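Peptidase family U32 (Geobacillus thermoleovorans, PDB 4HE6) is of unknown function but forms the C-terminal domain of a putative U32-family peptidase. Local coordinates at residues E7-Y15 with R77-K87. Numbering follows the deposited sequence.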
loop_
_atom_site.group_PDB
_atom_site.type_symbol
_atom_site.label_atom_id
_atom_site.label_comp_id
_atom_site.label_asym_id
_atom_site.label_seq_id
_atom_site.Cartn_x
_atom_site.Cartn_y
_atom_site.Cartn_z
ATOM N N GLU A 7 6.816 10.564 5.250
ATOM C CA GLU A 7 7.445 9.355 5.756
ATOM C C GLU A 7 6.767 8.075 5.331
ATOM O O GLU A 7 7.126 6.954 5.729
ATOM C CB GLU A 7 7.456 9.435 7.323
ATOM C CG GLU A 7 8.388 10.559 7.786
ATOM C CD GLU A 7 8.386 10.670 9.290
ATOM O OE1 GLU A 7 8.176 11.793 9.788
ATOM O OE2 GLU A 7 8.571 9.629 9.998
ATOM N N PHE A 8 5.712 8.243 4.521
ATOM C CA PHE A 8 5.107 6.996 4.086
ATOM C C PHE A 8 4.374 7.255 2.765
ATOM O O PHE A 8 4.095 8.400 2.424
ATOM C CB PHE A 8 4.237 6.329 5.147
ATOM C CG PHE A 8 3.076 7.153 5.608
ATOM C CD1 PHE A 8 3.188 8.257 6.426
ATOM C CD2 PHE A 8 1.785 6.818 5.187
ATOM C CE1 PHE A 8 2.089 8.993 6.854
ATOM C CE2 PHE A 8 0.699 7.534 5.646
ATOM C CZ PHE A 8 0.829 8.634 6.461
ATOM N N ALA A 9 4.068 6.173 2.072
ATOM C CA ALA A 9 3.406 6.231 0.799
ATOM C C ALA A 9 1.979 5.767 0.799
ATOM O O ALA A 9 1.242 6.080 -0.134
ATOM C CB ALA A 9 4.202 5.394 -0.198
ATOM N N GLY A 10 1.564 5.014 1.826
ATOM C CA GLY A 10 0.194 4.576 1.867
ATOM C C GLY A 10 -0.185 4.166 3.278
ATOM O O GLY A 10 0.659 3.760 4.083
ATOM N N LEU A 11 -1.464 4.219 3.529
ATOM C CA LEU A 11 -2.060 3.770 4.787
ATOM C C LEU A 11 -3.019 2.631 4.464
ATOM O O LEU A 11 -3.890 2.790 3.600
ATOM C CB LEU A 11 -2.811 4.925 5.440
ATOM C CG LEU A 11 -3.478 4.681 6.788
ATOM C CD1 LEU A 11 -2.413 4.405 7.822
ATOM C CD2 LEU A 11 -4.300 5.888 7.224
ATOM N N VAL A 12 -2.851 1.486 5.095
ATOM C CA VAL A 12 -3.753 0.356 4.801
ATOM C C VAL A 12 -5.130 0.642 5.392
ATOM O O VAL A 12 -5.219 0.934 6.570
ATOM C CB VAL A 12 -3.169 -0.948 5.382
ATOM C CG1 VAL A 12 -4.107 -2.111 5.109
ATOM C CG2 VAL A 12 -1.799 -1.222 4.803
ATOM N N LEU A 13 -6.167 0.573 4.570
ATOM C CA LEU A 13 -7.533 0.723 5.023
ATOM C C LEU A 13 -8.195 -0.636 5.270
ATOM O O LEU A 13 -9.157 -0.722 6.008
ATOM C CB LEU A 13 -8.374 1.558 4.107
ATOM C CG LEU A 13 -7.894 2.970 3.820
ATOM C CD1 LEU A 13 -8.897 3.639 2.903
ATOM C CD2 LEU A 13 -7.690 3.741 5.104
ATOM N N GLY A 14 -7.746 -1.664 4.528
ATOM C CA GLY A 14 -8.397 -2.963 4.625
ATOM C C GLY A 14 -7.546 -3.990 3.935
ATOM O O GLY A 14 -6.647 -3.706 3.146
ATOM N N TYR A 15 -7.859 -5.235 4.264
ATOM C CA TYR A 15 -7.152 -6.380 3.716
ATOM C C TYR A 15 -8.094 -7.584 3.669
ATOM O O TYR A 15 -8.691 -7.892 4.671
ATOM C CB TYR A 15 -5.910 -6.726 4.592
ATOM C CG TYR A 15 -5.262 -8.001 4.136
ATOM C CD1 TYR A 15 -4.551 -8.101 2.957
ATOM C CD2 TYR A 15 -5.344 -9.157 4.919
ATOM C CE1 TYR A 15 -3.947 -9.263 2.529
ATOM C CE2 TYR A 15 -4.760 -10.360 4.495
ATOM C CZ TYR A 15 -4.062 -10.409 3.294
ATOM O OH TYR A 15 -3.476 -11.588 2.858
ATOM N N ARG A 77 1.835 -10.791 2.263
ATOM C CA ARG A 77 1.522 -11.302 3.612
ATOM C C ARG A 77 0.317 -10.551 4.126
ATOM O O ARG A 77 0.022 -9.462 3.610
ATOM C CB ARG A 77 2.661 -11.074 4.587
ATOM C CG ARG A 77 4.018 -11.613 4.171
ATOM C CD ARG A 77 4.995 -11.437 5.294
ATOM N NE ARG A 77 6.339 -11.827 5.002
ATOM C CZ ARG A 77 7.329 -11.842 5.872
ATOM N NH1 ARG A 77 7.125 -11.403 7.093
ATOM N NH2 ARG A 77 8.517 -12.252 5.477
ATOM N N PRO A 78 -0.357 -11.095 5.128
ATOM C CA PRO A 78 -1.486 -10.383 5.732
ATOM C C PRO A 78 -1.091 -9.054 6.310
ATOM O O PRO A 78 0.044 -8.829 6.785
ATOM C CB PRO A 78 -1.983 -11.344 6.814
ATOM C CG PRO A 78 -1.594 -12.735 6.285
ATOM C CD PRO A 78 -0.213 -12.474 5.683
ATOM N N LEU A 79 -2.061 -8.135 6.288
ATOM C CA LEU A 79 -1.996 -6.787 6.816
ATOM C C LEU A 79 -3.206 -6.514 7.680
ATOM O O LEU A 79 -4.269 -7.105 7.464
ATOM C CB LEU A 79 -1.972 -5.756 5.683
ATOM C CG LEU A 79 -0.725 -5.845 4.819
ATOM C CD1 LEU A 79 -0.901 -4.950 3.575
ATOM C CD2 LEU A 79 0.540 -5.455 5.558
ATOM N N PHE A 80 -3.018 -5.609 8.634
ATOM C CA PHE A 80 -4.154 -5.112 9.386
ATOM C C PHE A 80 -4.480 -3.694 8.995
ATOM O O PHE A 80 -3.607 -2.951 8.554
ATOM C CB PHE A 80 -3.835 -5.142 10.868
ATOM C CG PHE A 80 -3.610 -6.483 11.430
ATOM C CD1 PHE A 80 -2.357 -7.002 11.635
ATOM C CD2 PHE A 80 -4.734 -7.266 11.757
ATOM C CE1 PHE A 80 -2.151 -8.266 12.141
ATOM C CE2 PHE A 80 -4.547 -8.530 12.261
ATOM C CZ PHE A 80 -3.278 -9.031 12.462
ATOM N N PRO A 81 -5.723 -3.269 9.151
ATOM C CA PRO A 81 -6.065 -1.861 8.928
ATOM C C PRO A 81 -5.136 -0.991 9.752
ATOM O O PRO A 81 -4.863 -1.215 10.908
ATOM C CB PRO A 81 -7.495 -1.800 9.419
ATOM C CG PRO A 81 -8.049 -3.187 9.164
ATOM C CD PRO A 81 -6.898 -4.071 9.548
ATOM N N TYR A 82 -4.629 0.049 9.065
ATOM C CA TYR A 82 -3.809 1.113 9.628
ATOM C C TYR A 82 -2.366 0.742 9.856
ATOM O O TYR A 82 -1.593 1.559 10.353
ATOM C CB TYR A 82 -4.492 1.827 10.839
ATOM C CG TYR A 82 -5.837 2.307 10.335
ATOM C CD1 TYR A 82 -6.985 1.617 10.537
ATOM C CD2 TYR A 82 -5.923 3.426 9.504
ATOM C CE1 TYR A 82 -8.229 1.990 10.038
ATOM C CE2 TYR A 82 -7.124 3.818 8.989
ATOM C CZ TYR A 82 -8.266 3.116 9.242
ATOM O OH TYR A 82 -9.483 3.495 8.711
ATOM N N ASN A 83 -1.946 -0.469 9.377
ATOM C CA ASN A 83 -0.559 -0.618 9.030
ATOM C C ASN A 83 -0.198 0.393 7.939
ATOM O O ASN A 83 -1.051 0.932 7.280
ATOM C CB ASN A 83 -0.258 -2.057 8.617
ATOM C CG ASN A 83 -0.271 -3.069 9.792
ATOM O OD1 ASN A 83 -0.613 -4.214 9.615
ATOM N ND2 ASN A 83 0.048 -2.695 11.029
ATOM N N MET A 84 1.090 0.624 7.808
ATOM C CA MET A 84 1.597 1.641 6.914
ATOM C C MET A 84 2.481 1.031 5.845
ATOM O O MET A 84 2.982 -0.090 5.957
ATOM C CB MET A 84 2.381 2.646 7.774
ATOM C CG MET A 84 1.620 3.293 8.936
ATOM S SD MET A 84 2.472 4.541 9.920
ATOM C CE MET A 84 2.750 5.887 8.794
ATOM N N MET A 85 2.679 1.783 4.769
ATOM C CA MET A 85 3.485 1.375 3.647
ATOM C C MET A 85 4.436 2.496 3.264
ATOM O O MET A 85 4.023 3.651 3.200
ATOM C CB MET A 85 2.589 1.089 2.414
ATOM C CG MET A 85 3.337 0.427 1.283
ATOM S SD MET A 85 2.345 0.258 -0.231
ATOM C CE MET A 85 2.535 1.912 -0.875
ATOM N N ARG A 86 5.701 2.188 3.016
ATOM C CA ARG A 86 6.683 3.183 2.577
ATOM C C ARG A 86 7.441 2.618 1.396
ATOM O O ARG A 86 7.564 1.426 1.206
ATOM C CB ARG A 86 7.641 3.607 3.690
ATOM C CG ARG A 86 8.376 2.478 4.353
ATOM C CD ARG A 86 9.267 2.911 5.527
ATOM N NE ARG A 86 9.595 1.767 6.407
ATOM C CZ ARG A 86 9.594 1.762 7.719
ATOM N NH1 ARG A 86 9.304 2.820 8.465
ATOM N NH2 ARG A 86 9.910 0.636 8.390
ATOM N N LYS A 87 7.962 3.507 0.564
ATOM C CA LYS A 87 8.911 3.000 -0.427
ATOM C C LYS A 87 10.171 2.380 0.157
ATOM O O LYS A 87 10.671 2.969 1.115
ATOM C CB LYS A 87 9.243 4.192 -1.332
ATOM C CG LYS A 87 7.955 4.602 -2.047
ATOM C CD LYS A 87 7.764 3.906 -3.349
ATOM C CE LYS A 87 8.314 4.613 -4.570
ATOM N NZ LYS A 87 8.030 6.054 -4.608
HETATM O O HOH W 1 8.699 5.717 7.578
#
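M85 O accepts two backbone hydrogen bonds, from A9 N at 2.8 Å and from G10 N. They are two of five between segments 7-15 and 77-87. M85 N returns a bond to G10 O. Further along, V12 N reaches N83 O at 2.9 Å in a nearly straight bond (166°). Y82 N then closes on V12 O at 2.7 Å. Within 77-87, N83 fixes the type II turn F80-N83: its OD1 accepts from F80 N, and its ND2 bonds to P41 O. A water links E7 O to R86 NH1, while R86 NE forms a salt bridge with E37.

In one of its two conformers, M84 is bent at chi3 (65°), which carries its methyl over one face of the F8 ring. There M84 CE lies 3.5 Å from the F8 ring centroid, a CH-pi contact. M84 SD stands farther off above the same face, at a Met-aromatic distance of 5.2 Å from that centroid. L11 CD2 meets the edge of the Y82 ring at CD2, 3.7 Å away. V12 CG2 meets L79 CD1 at 4.0 Å. Y15 lays its ring alongside P78, one face over the P78-L79 peptide; a trans chi1 (173°) turns it that way. Y15 CE2 is 3.7 Å from P78 CB. A serine in place of Y15 would probably leave P78 and the P78-L79 peptide without their aromatic cover.

Strands 10-16 and 84-87 run antiparallel, with G10-M85 a hydrogen-bonded pair and L11-M84 a non-hydrogen-bonded one. A9 and G10 both face M85, a classic beta bulge. The pairing joins the first and last strands of this all-beta domain as neighbours in its antiparallel sheet.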